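Local coordinates for protein shikimate dehydrogenase (Thermotoga maritima, PDB 3U62) that probably catalyses the reversible NADPH-linked reduction of 3-dehydroshikimate to shikimate, the fourth step of the seven-step route to chorismate, at residues A[4-9]-A[54-59]; A[40-45]-A[64-69]; A[110-115]-A[136-141]; A[155-160]-A[181-186]. All coordinates share one frame; numbering follows the deposited sequence.

Contact 1: A[4-9]-A[54-59]; sequences CIIGYP and DGFNAT
The side chain of Ile6 meets three consecutive residues of the neighbouring parallel strand, and the contact is packed most tightly around it. Its CG1 lies between the backbone N and the carbonyl carbon (chi1 67°), which brings it within 3.4 Å of Asn57 O and 4.0 Å of Phe56 CD1. CD1 continues on to Ala58 CB, 3.7 Å away. Helix 42-52 covers this side, Phe42 touching Ile6 while Ile46, Ile49 and Leu50 touch Phe56. On the other face Ile5 CD1 presses on Asn57 CB at 3.4 Å. Thr59 CG2 belongs to the tight part too, 4.0 Å from Gly7 CA, where any CB on Gly7 would collide with it. An alanine in place of Ile6 would probably open a gap between Ala58, the Phe56 ring and Phe42. Three nearly straight backbone bonds join the strands: Asn57 N to Cys4 O, Ile6 N to Asn57 O, and Thr59 N to Ile6 O at 2.9 Å. The solvent side is that of Tyr8 and Pro9, both exposed. The chemistry is thus an apolar sheet-helix core whose strand hands over to Thr59, a residue predicted to bind shikimate and held by its backbone N.

Contact 2: A[40-45]-A[64-69]; sequences ESFDTE and ERVMRY. With SO4 (sulfate ion), chain C.
Phe42 is the side chain around which Arg65, Val66 and Tyr69 gather. Its CG stands anti to the backbone N (chi1 -171°), and the ring reaches out from the start of helix 42-52. Arg65 runs antiparallel to it, laying CD over one face of the ring, 3.8 Å from the centroid: a CH-pi contact. The guanidinium lies farther off, at most weakly attracted to the ring, and its NH2 is hydrogen-bonded to Pro61 O. Tyr69 takes the rim. The edge of Phe42 is turned toward the tyrosine face in an offset edge-to-face pair, planes 64° apart, and CE2 comes within 3.6 Å of Tyr69 CE1. Phe42 CZ completes the set 4.0 Å from Val66 CB. Beyond the rings, Tyr69 OH donates to Asp43 OD2 at 2.6 Å, meeting the carboxylate on its anti side and 16° out of its plane. The same oxygen forms a salt bridge with Arg47. A phenylalanine at Tyr69 would probably keep the ring packing but leave Asp43 OD2 without its phenol donor. Just before Arg65, Glu64 N bonds sulfate O2 at 3.0 Å, and the ion is also bonded to Lys63 NZ, the predicted proton acceptor, and Gly118 N. The chemistry implies a join that is apolar inside and tied at its solvent side, where Asp43 is exposed, by a carboxylate with two donors, whose charge Arg47 would be expected to balance.

Contact 3: A[110-115]-A[136-141]; sequences PVVVVG and WVVNRT. With SO4 (sulfate ion), chain E; SO4 (sulfate ion), chain D.
Trp136 and Val138 alternate with Val111, Val113 and Gly115 in the backbone hydrogen bonding of two neighbouring parallel strands. Trp136 N gives to Val111 O, Val113 N to Trp136 O, Val138 N to Val113 O and Gly115 N to Val138 O, the last at 2.8 Å. The CA atoms of Val112, Val137 and Val114 add C-H...O contacts. Pro110 makes a CH-pi contact, lying alongside Trp136 with CB over the six-membered ring, 3.6 Å from its centroid, and Val112 CG2 nears Trp136 CE3. Val112 CG1 meets Val138 CG2 at 3.8 Å on the side covered by helix 160-165, while Val113 and Val137 face helix 118-129. The polar interactions gather at the C-terminal ends, on a sulfate. Its O2 takes Asn139 ND2 at 2.9 Å, Thr141 N at 3.1 Å and Thr141 OG1. O3 lies at the edge of the Arg140 guanidinium and receives an almost straight bond from NE (176°), with Arg140 N also donating. Arg140 NH2 reaches O3 of a second sulfate at 2.9 Å. Gly115 has backbone angles that would jam a CB against the preceding carbonyl O, and its CA nears the first sulfate. The C-terminal ends of both strands of this Rossmann-type beta-alpha-beta unit belong to the predicted NADP(+) site, and so many donors on one anion are consistent with a seat for the cofactor's 2'-phosphate, whose negative charge Arg140 would help to offset.

Contact 4: A[155-160]-A[181-186]; sequences FSLDQL and EELPVS
Leu160 reaches across to the loop 181-186 at Leu183, Pro184 and Val185. Its CB starts beside the loop, 3.8 Å from Pro184 O. CG stands anti to the backbone N (chi1 -178°) and stays near that same oxygen. The branches then part. CD2 turns to the loop, touching Leu183 CB at 4.0 Å and Val185 CB at 4.2 Å, with Pro184 CD near as well. CD1 goes to the sheet, where Val114 CG2 is 3.8 Å away and Val112 is also touched. One turn earlier Leu157 crosses the Pro184 ring at about a right angle, CG to CG 3.8 Å. No direct hydrogen bond joins the two segments. Instead a water lies 2.7 Å from Pro184 O and 3.0 Å from Leu157 O, placed between the two carbonyls near the exposed proline. Pro184 is the centre of an inverse gamma turn, closed by Val185 N on Leu183 O, a tight bend in the loop where the proline ring meets Leu157. The loop then passes into helix 187-190, with Ser186 at its N-cap. What results is a connecting loop laid against the start of helix 160-165, as part of the outer layer over the parallel sheet of a Rossmann-type domain.

How the contacts relate
From the N terminus, strand 2-7 comes first, and contact 1 closes its loop when 54-59 pairs with it. Contact 2 opens inside that loop, at 40-45, and closes after it, at 64-69, so the two cross. They touch through Ile6 with Phe42 and Phe56 with Val66, tying sheet, helix 42-52 and the loop after strand 55-58 into the substrate-binding half. Contact 3 begins later in the chain and closes one beta-alpha-beta unit. Contact 4 follows in series, closing a loop with helix 160-165 and strand 169-172, and the two join directly, since strand 153-156 pairs with strand 135-139. Contacts 1 and 3 have centres about 26 Å apart, on opposite sides of the chain's centre.

Contact 1: A[4-9]-A[54-59]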
# COMPACT_ATOMS: atom_id res chain seq x y z
N CYS A 4 4.53 5.69 -15.51
CA CYS A 4 4.96 6.63 -14.48
C CYS A 4 4.26 6.32 -13.17
O CYS A 4 3.42 5.41 -13.09
CB CYS A 4 4.69 8.08 -14.89
SG CYS A 4 2.94 8.49 -15.15
N ILE A 5 4.61 7.06 -12.13
CA ILE A 5 3.85 7.06 -10.89
C ILE A 5 3.26 8.45 -10.70
O ILE A 5 3.96 9.46 -10.83
CB ILE A 5 4.71 6.61 -9.67
CG1 ILE A 5 3.88 6.60 -8.38
CG2 ILE A 5 5.98 7.45 -9.53
CD1 ILE A 5 3.56 5.21 -7.87
N ILE A 6 1.96 8.50 -10.40
CA ILE A 6 1.29 9.76 -10.12
C ILE A 6 0.90 9.82 -8.65
O ILE A 6 0.60 8.80 -8.03
CB ILE A 6 0.06 10.00 -11.06
CG1 ILE A 6 -1.07 8.99 -10.80
CG2 ILE A 6 0.49 9.94 -12.54
CD1 ILE A 6 -2.15 9.51 -9.84
N GLY A 7 0.91 11.03 -8.10
CA GLY A 7 0.61 11.24 -6.69
C GLY A 7 1.02 12.62 -6.21
O GLY A 7 1.37 13.48 -7.02
N TYR A 8 0.95 12.82 -4.90
CA TYR A 8 1.25 14.10 -4.27
C TYR A 8 1.44 13.89 -2.77
O TYR A 8 0.46 13.82 -2.03
CB TYR A 8 0.12 15.09 -4.53
CG TYR A 8 0.48 16.53 -4.28
CD1 TYR A 8 1.31 17.21 -5.17
CD2 TYR A 8 -0.03 17.22 -3.19
CE1 TYR A 8 1.64 18.54 -4.96
CE2 TYR A 8 0.29 18.55 -2.96
CZ TYR A 8 1.13 19.20 -3.85
OH TYR A 8 1.45 20.52 -3.64
N PRO A 9 2.71 13.79 -2.32
CA PRO A 9 3.95 13.91 -3.09
C PRO A 9 4.35 12.61 -3.80
O PRO A 9 3.86 11.53 -3.44
CB PRO A 9 4.98 14.25 -2.02
CG PRO A 9 4.49 13.56 -0.80
CD PRO A 9 2.98 13.55 -0.89
N ASP A 54 1.08 4.60 -21.51
CA ASP A 54 0.37 3.33 -21.72
C ASP A 54 -0.25 2.84 -20.43
O ASP A 54 -1.37 2.31 -20.42
CB ASP A 54 1.33 2.27 -22.28
CG ASP A 54 1.86 2.63 -23.65
OD1 ASP A 54 2.94 3.25 -23.73
OD2 ASP A 54 1.18 2.31 -24.65
N GLY A 55 0.48 3.02 -19.33
CA GLY A 55 0.01 2.64 -18.01
C GLY A 55 0.71 3.47 -16.96
O GLY A 55 1.64 4.22 -17.27
N PHE A 56 0.25 3.36 -15.72
CA PHE A 56 0.86 4.08 -14.61
C PHE A 56 0.42 3.54 -13.26
O PHE A 56 -0.59 2.85 -13.15
CB PHE A 56 0.59 5.59 -14.70
CG PHE A 56 -0.87 5.96 -14.76
CD1 PHE A 56 -1.58 6.25 -13.60
CD2 PHE A 56 -1.52 6.06 -15.99
CE1 PHE A 56 -2.93 6.60 -13.66
CE2 PHE A 56 -2.87 6.41 -16.06
CZ PHE A 56 -3.57 6.69 -14.89
N ASN A 57 1.21 3.86 -12.24
CA ASN A 57 0.81 3.64 -10.87
C ASN A 57 0.25 4.91 -10.26
O ASN A 57 0.64 6.02 -10.65
CB ASN A 57 1.99 3.13 -10.04
CG ASN A 57 2.37 1.70 -10.37
OD1 ASN A 57 1.54 0.79 -10.31
ND2 ASN A 57 3.63 1.48 -10.71
N ALA A 58 -0.67 4.75 -9.32
CA ALA A 58 -1.21 5.87 -8.57
C ALA A 58 -0.96 5.63 -7.09
O ALA A 58 -1.17 4.52 -6.60
CB ALA A 58 -2.70 6.01 -8.84
N THR A 59 -0.49 6.65 -6.40
CA THR A 59 -0.35 6.60 -4.96
C THR A 59 -1.16 7.74 -4.34
O THR A 59 -1.95 8.38 -5.04
CB THR A 59 1.15 6.61 -4.52
OG1 THR A 59 1.24 6.39 -3.10
CG2 THR A 59 1.84 7.92 -4.89

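Contact 2: A[40-45]-A[64-69]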
# COMPACT_ATOMS: atom_id res chain seq x y z
N GLU A 40 -5.96 19.73 -6.62
CA GLU A 40 -6.68 20.80 -7.30
C GLU A 40 -6.47 20.83 -8.81
O GLU A 40 -7.28 21.41 -9.55
CB GLU A 40 -6.36 22.17 -6.67
CG GLU A 40 -4.89 22.61 -6.79
CD GLU A 40 -4.01 22.18 -5.62
OE1 GLU A 40 -4.36 21.20 -4.91
OE2 GLU A 40 -2.96 22.82 -5.40
N SER A 41 -5.40 20.19 -9.28
CA SER A 41 -5.07 20.16 -10.71
C SER A 41 -5.38 18.82 -11.36
O SER A 41 -5.23 18.67 -12.58
CB SER A 41 -3.60 20.51 -10.92
OG SER A 41 -3.29 21.79 -10.40
N PHE A 42 -5.84 17.85 -10.57
CA PHE A 42 -5.99 16.47 -11.04
C PHE A 42 -6.92 16.30 -12.24
O PHE A 42 -6.54 15.66 -13.22
CB PHE A 42 -6.44 15.54 -9.90
CG PHE A 42 -6.40 14.08 -10.26
CD1 PHE A 42 -5.24 13.34 -10.06
CD2 PHE A 42 -7.52 13.45 -10.80
CE1 PHE A 42 -5.20 11.98 -10.40
CE2 PHE A 42 -7.49 12.10 -11.13
CZ PHE A 42 -6.33 11.36 -10.93
N ASP A 43 -8.13 16.86 -12.17
CA ASP A 43 -9.15 16.65 -13.20
C ASP A 43 -8.67 17.06 -14.60
O ASP A 43 -9.00 16.40 -15.59
CB ASP A 43 -10.45 17.38 -12.84
CG ASP A 43 -11.48 17.30 -13.96
OD1 ASP A 43 -11.91 18.38 -14.43
OD2 ASP A 43 -11.87 16.18 -14.36
N THR A 44 -7.88 18.12 -14.66
CA THR A 44 -7.32 18.59 -15.92
C THR A 44 -6.07 17.79 -16.31
O THR A 44 -5.92 17.38 -17.46
CB THR A 44 -7.02 20.11 -15.86
OG1 THR A 44 -8.21 20.82 -15.52
CG2 THR A 44 -6.52 20.61 -17.20
N GLU A 45 -5.18 17.57 -15.34
CA GLU A 45 -3.87 16.95 -15.61
C GLU A 45 -3.90 15.44 -15.84
O GLU A 45 -2.99 14.90 -16.47
CB GLU A 45 -2.84 17.32 -14.53
CG GLU A 45 -2.55 18.83 -14.41
CD GLU A 45 -2.05 19.46 -15.70
OE1 GLU A 45 -1.18 18.87 -16.38
OE2 GLU A 45 -2.53 20.57 -16.04
N GLU A 64 -8.24 6.54 -5.09
CA GLU A 64 -9.69 6.59 -5.23
C GLU A 64 -10.07 7.55 -6.37
O GLU A 64 -10.97 7.25 -7.16
CB GLU A 64 -10.35 7.02 -3.92
CG GLU A 64 -11.87 6.80 -3.86
CD GLU A 64 -12.68 7.87 -4.58
OE1 GLU A 64 -12.27 9.06 -4.54
OE2 GLU A 64 -13.72 7.54 -5.17
N ARG A 65 -9.38 8.68 -6.43
CA ARG A 65 -9.68 9.76 -7.38
C ARG A 65 -9.61 9.31 -8.84
O ARG A 65 -10.44 9.72 -9.66
CB ARG A 65 -8.72 10.92 -7.15
CG ARG A 65 -9.29 12.30 -7.50
CD ARG A 65 -8.21 13.37 -7.38
NE ARG A 65 -7.54 13.36 -6.08
CZ ARG A 65 -7.95 14.05 -5.01
NH1 ARG A 65 -9.04 14.81 -5.07
NH2 ARG A 65 -7.27 13.97 -3.88
N VAL A 66 -8.63 8.47 -9.16
CA VAL A 66 -8.37 8.05 -10.55
C VAL A 66 -9.44 7.09 -11.10
O VAL A 66 -9.53 6.89 -12.32
CB VAL A 66 -6.94 7.46 -10.70
CG1 VAL A 66 -6.84 6.06 -10.11
CG2 VAL A 66 -6.49 7.47 -12.17
N MET A 67 -10.24 6.51 -10.21
CA MET A 67 -11.26 5.53 -10.58
C MET A 67 -12.28 6.05 -11.57
O MET A 67 -12.76 5.30 -12.43
CB MET A 67 -11.98 5.01 -9.34
CG MET A 67 -11.09 4.26 -8.37
SD MET A 67 -12.06 3.51 -7.06
CE MET A 67 -12.81 2.12 -7.94
N ARG A 68 -12.62 7.33 -11.45
CA ARG A 68 -13.59 7.98 -12.34
C ARG A 68 -13.11 8.02 -13.79
O ARG A 68 -13.92 8.12 -14.72
CB ARG A 68 -13.91 9.39 -11.83
CG ARG A 68 -15.13 10.03 -12.50
CD ARG A 68 -15.23 11.52 -12.23
NE ARG A 68 -16.56 12.02 -12.61
CZ ARG A 68 -16.91 13.30 -12.69
NH1 ARG A 68 -16.04 14.26 -12.42
NH2 ARG A 68 -18.15 13.62 -13.04
N TYR A 69 -11.79 7.93 -13.98
CA TYR A 69 -11.19 8.14 -15.30
C TYR A 69 -10.78 6.86 -16.01
O TYR A 69 -10.29 6.89 -17.15
CB TYR A 69 -10.00 9.11 -15.18
CG TYR A 69 -10.39 10.44 -14.57
CD1 TYR A 69 -10.35 10.63 -13.20
CD2 TYR A 69 -10.81 11.50 -15.38
CE1 TYR A 69 -10.71 11.85 -12.63
CE2 TYR A 69 -11.17 12.72 -14.82
CZ TYR A 69 -11.12 12.89 -13.44
OH TYR A 69 -11.47 14.09 -12.88
S SO4 C . -5.85 7.55 -1.72
O1 SO4 C . -5.74 8.74 -0.88
O2 SO4 C . -7.09 7.61 -2.49
O3 SO4 C . -5.85 6.36 -0.88
O4 SO4 C . -4.71 7.49 -2.63

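Contact 3: A[110-115]-A[136-141]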
# COMPACT_ATOMS: atom_id res chain seq x y z
N PRO A 110 -7.49 -10.44 17.38
CA PRO A 110 -7.98 -9.36 16.51
C PRO A 110 -6.87 -8.60 15.79
O PRO A 110 -5.73 -8.55 16.27
CB PRO A 110 -8.70 -8.42 17.49
CG PRO A 110 -9.03 -9.28 18.66
CD PRO A 110 -7.86 -10.20 18.78
N VAL A 111 -7.22 -8.00 14.66
CA VAL A 111 -6.28 -7.22 13.86
C VAL A 111 -6.70 -5.75 13.86
O VAL A 111 -7.85 -5.43 13.56
CB VAL A 111 -6.23 -7.73 12.40
CG1 VAL A 111 -5.23 -6.93 11.58
CG2 VAL A 111 -5.86 -9.21 12.36
N VAL A 112 -5.77 -4.87 14.22
CA VAL A 112 -5.99 -3.43 14.16
C VAL A 112 -5.37 -2.87 12.88
O VAL A 112 -4.21 -3.14 12.57
CB VAL A 112 -5.41 -2.70 15.40
CG1 VAL A 112 -5.55 -1.18 15.26
CG2 VAL A 112 -6.12 -3.16 16.66
N VAL A 113 -6.17 -2.11 12.14
CA VAL A 113 -5.71 -1.42 10.93
C VAL A 113 -5.79 0.09 11.18
O VAL A 113 -6.88 0.62 11.43
CB VAL A 113 -6.57 -1.81 9.70
CG1 VAL A 113 -6.12 -1.03 8.46
CG2 VAL A 113 -6.49 -3.31 9.43
N VAL A 114 -4.65 0.76 11.13
CA VAL A 114 -4.59 2.21 11.34
C VAL A 114 -4.73 2.92 10.00
O VAL A 114 -3.93 2.71 9.09
CB VAL A 114 -3.29 2.66 12.06
CG1 VAL A 114 -3.36 4.14 12.42
CG2 VAL A 114 -3.04 1.82 13.30
N GLY A 115 -5.76 3.76 9.90
CA GLY A 115 -6.08 4.46 8.67
C GLY A 115 -7.31 3.90 7.99
O GLY A 115 -7.72 2.77 8.27
N TRP A 136 -10.38 -4.36 13.37
CA TRP A 136 -10.70 -3.08 13.99
C TRP A 136 -9.94 -1.96 13.31
O TRP A 136 -8.70 -1.92 13.36
CB TRP A 136 -10.36 -3.10 15.49
CG TRP A 136 -10.99 -4.22 16.27
CD1 TRP A 136 -12.13 -4.91 15.96
CD2 TRP A 136 -10.54 -4.75 17.53
NE1 TRP A 136 -12.40 -5.85 16.93
CE2 TRP A 136 -11.44 -5.77 17.90
CE3 TRP A 136 -9.45 -4.47 18.37
CZ2 TRP A 136 -11.29 -6.50 19.08
CZ3 TRP A 136 -9.30 -5.20 19.54
CH2 TRP A 136 -10.22 -6.21 19.89
N VAL A 137 -10.67 -1.06 12.67
CA VAL A 137 -10.07 0.09 12.01
C VAL A 137 -9.99 1.25 13.00
O VAL A 137 -10.97 1.58 13.67
CB VAL A 137 -10.87 0.50 10.75
CG1 VAL A 137 -10.33 1.80 10.15
CG2 VAL A 137 -10.82 -0.61 9.71
N VAL A 138 -8.81 1.86 13.08
CA VAL A 138 -8.60 3.06 13.88
C VAL A 138 -8.14 4.16 12.94
O VAL A 138 -7.05 4.07 12.36
CB VAL A 138 -7.55 2.82 14.99
CG1 VAL A 138 -7.35 4.08 15.82
CG2 VAL A 138 -7.98 1.67 15.89
N ASN A 139 -8.96 5.19 12.76
CA ASN A 139 -8.64 6.25 11.81
C ASN A 139 -8.90 7.67 12.31
O ASN A 139 -9.41 7.87 13.42
CB ASN A 139 -9.32 6.00 10.46
CG ASN A 139 -10.76 6.48 10.42
OD1 ASN A 139 -11.57 6.13 11.27
ND2 ASN A 139 -11.07 7.30 9.42
N ARG A 140 -8.54 8.65 11.48
CA ARG A 140 -8.52 10.05 11.88
C ARG A 140 -9.70 10.86 11.34
O ARG A 140 -10.26 11.69 12.07
CB ARG A 140 -7.20 10.71 11.46
CG ARG A 140 -5.97 10.14 12.16
CD ARG A 140 -4.69 10.48 11.42
NE ARG A 140 -4.65 9.86 10.09
CZ ARG A 140 -3.67 10.04 9.20
NH1 ARG A 140 -2.63 10.82 9.48
NH2 ARG A 140 -3.73 9.44 8.02
N THR A 141 -10.08 10.62 10.09
CA THR A 141 -11.07 11.47 9.42
C THR A 141 -12.44 10.82 9.29
O THR A 141 -12.56 9.62 9.01
CB THR A 141 -10.58 11.92 8.01
OG1 THR A 141 -10.53 10.78 7.13
CG2 THR A 141 -9.20 12.56 8.08
S SO4 E . -7.36 8.42 8.03
O1 SO4 E . -6.76 9.69 7.62
O2 SO4 E . -8.80 8.59 8.18
O3 SO4 E . -6.78 8.00 9.30
O4 SO4 E . -7.09 7.40 7.02
S SO4 D . -2.10 9.20 4.41
O1 SO4 D . -1.90 10.54 3.86
O2 SO4 D . -3.49 8.78 4.19
O3 SO4 D . -1.83 9.21 5.84
O4 SO4 D . -1.21 8.26 3.74

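Contact 4: A[155-160]-A[181-186]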
# COMPACT_ATOMS: atom_id res chain seq x y z
N PHE A 155 -12.91 2.84 15.13
CA PHE A 155 -12.54 3.59 16.32
C PHE A 155 -11.76 4.84 15.94
O PHE A 155 -11.18 4.90 14.85
CB PHE A 155 -11.70 2.72 17.26
CG PHE A 155 -12.36 1.44 17.67
CD1 PHE A 155 -12.08 0.25 17.00
CD2 PHE A 155 -13.28 1.41 18.72
CE1 PHE A 155 -12.69 -0.94 17.37
CE2 PHE A 155 -13.90 0.22 19.09
CZ PHE A 155 -13.60 -0.96 18.42
N SER A 156 -11.73 5.83 16.82
CA SER A 156 -10.94 7.04 16.61
C SER A 156 -9.52 6.85 17.14
O SER A 156 -9.26 5.94 17.93
CB SER A 156 -11.62 8.25 17.25
OG SER A 156 -12.03 7.97 18.58
N LEU A 157 -8.60 7.72 16.70
CA LEU A 157 -7.17 7.56 17.00
C LEU A 157 -6.83 7.65 18.49
O LEU A 157 -5.82 7.09 18.93
CB LEU A 157 -6.33 8.55 16.19
CG LEU A 157 -4.84 8.24 16.00
CD1 LEU A 157 -4.61 7.08 15.04
CD2 LEU A 157 -4.08 9.47 15.55
N ASP A 158 -7.66 8.35 19.27
CA ASP A 158 -7.47 8.42 20.72
C ASP A 158 -7.71 7.06 21.40
O ASP A 158 -7.28 6.84 22.53
CB ASP A 158 -8.39 9.48 21.34
CG ASP A 158 -9.85 9.25 21.02
OD1 ASP A 158 -10.23 9.42 19.84
OD2 ASP A 158 -10.62 8.91 21.94
N GLN A 159 -8.39 6.16 20.69
CA GLN A 159 -8.69 4.83 21.21
C GLN A 159 -7.63 3.80 20.81
O GLN A 159 -7.69 2.65 21.24
CB GLN A 159 -10.07 4.36 20.73
CG GLN A 159 -11.22 5.24 21.18
CD GLN A 159 -12.55 4.78 20.63
OE1 GLN A 159 -12.84 4.94 19.44
NE2 GLN A 159 -13.38 4.21 21.49
N LEU A 160 -6.65 4.22 19.99
CA LEU A 160 -5.64 3.31 19.45
C LEU A 160 -4.92 2.50 20.53
O LEU A 160 -4.82 1.28 20.43
CB LEU A 160 -4.62 4.06 18.58
CG LEU A 160 -3.53 3.20 17.92
CD1 LEU A 160 -4.14 2.24 16.89
CD2 LEU A 160 -2.49 4.08 17.25
N GLU A 181 7.27 10.46 12.67
CA GLU A 181 6.19 10.64 13.64
C GLU A 181 5.84 9.33 14.34
O GLU A 181 6.02 8.24 13.79
CB GLU A 181 4.92 11.22 12.97
CG GLU A 181 5.14 12.45 12.10
CD GLU A 181 5.28 12.11 10.63
OE1 GLU A 181 5.85 11.05 10.30
OE2 GLU A 181 4.82 12.92 9.79
N GLU A 182 5.32 9.45 15.56
CA GLU A 182 4.91 8.31 16.36
C GLU A 182 3.39 8.21 16.44
O GLU A 182 2.69 9.23 16.49
CB GLU A 182 5.47 8.41 17.78
CG GLU A 182 6.98 8.34 17.87
CD GLU A 182 7.49 8.45 19.29
OE1 GLU A 182 6.94 7.78 20.19
OE2 GLU A 182 8.46 9.22 19.52
N LEU A 183 2.88 6.98 16.46
CA LEU A 183 1.47 6.73 16.70
C LEU A 183 1.20 6.68 18.21
O LEU A 183 2.07 6.25 18.98
CB LEU A 183 1.03 5.42 16.04
CG LEU A 183 0.85 5.43 14.51
CD1 LEU A 183 0.86 4.00 13.97
CD2 LEU A 183 -0.42 6.16 14.10
N PRO A 184 -0.00 7.11 18.64
CA PRO A 184 -0.35 7.09 20.06
C PRO A 184 -0.65 5.68 20.58
O PRO A 184 -1.81 5.33 20.82
CB PRO A 184 -1.60 7.99 20.13
CG PRO A 184 -2.20 7.89 18.78
CD PRO A 184 -1.07 7.73 17.82
N VAL A 185 0.41 4.89 20.74
CA VAL A 185 0.30 3.52 21.24
C VAL A 185 1.48 3.19 22.15
O VAL A 185 2.63 3.50 21.83
CB VAL A 185 0.13 2.48 20.08
CG1 VAL A 185 1.31 2.52 19.11
CG2 VAL A 185 -0.10 1.07 20.63
N SER A 186 1.19 2.59 23.30
CA SER A 186 2.18 2.34 24.35
C SER A 186 2.98 1.06 24.12
O SER A 186 2.57 0.19 23.35
CB SER A 186 1.49 2.27 25.71
OG SER A 186 0.51 1.22 25.74
O HOH W 1 -4.34 6.17 21.42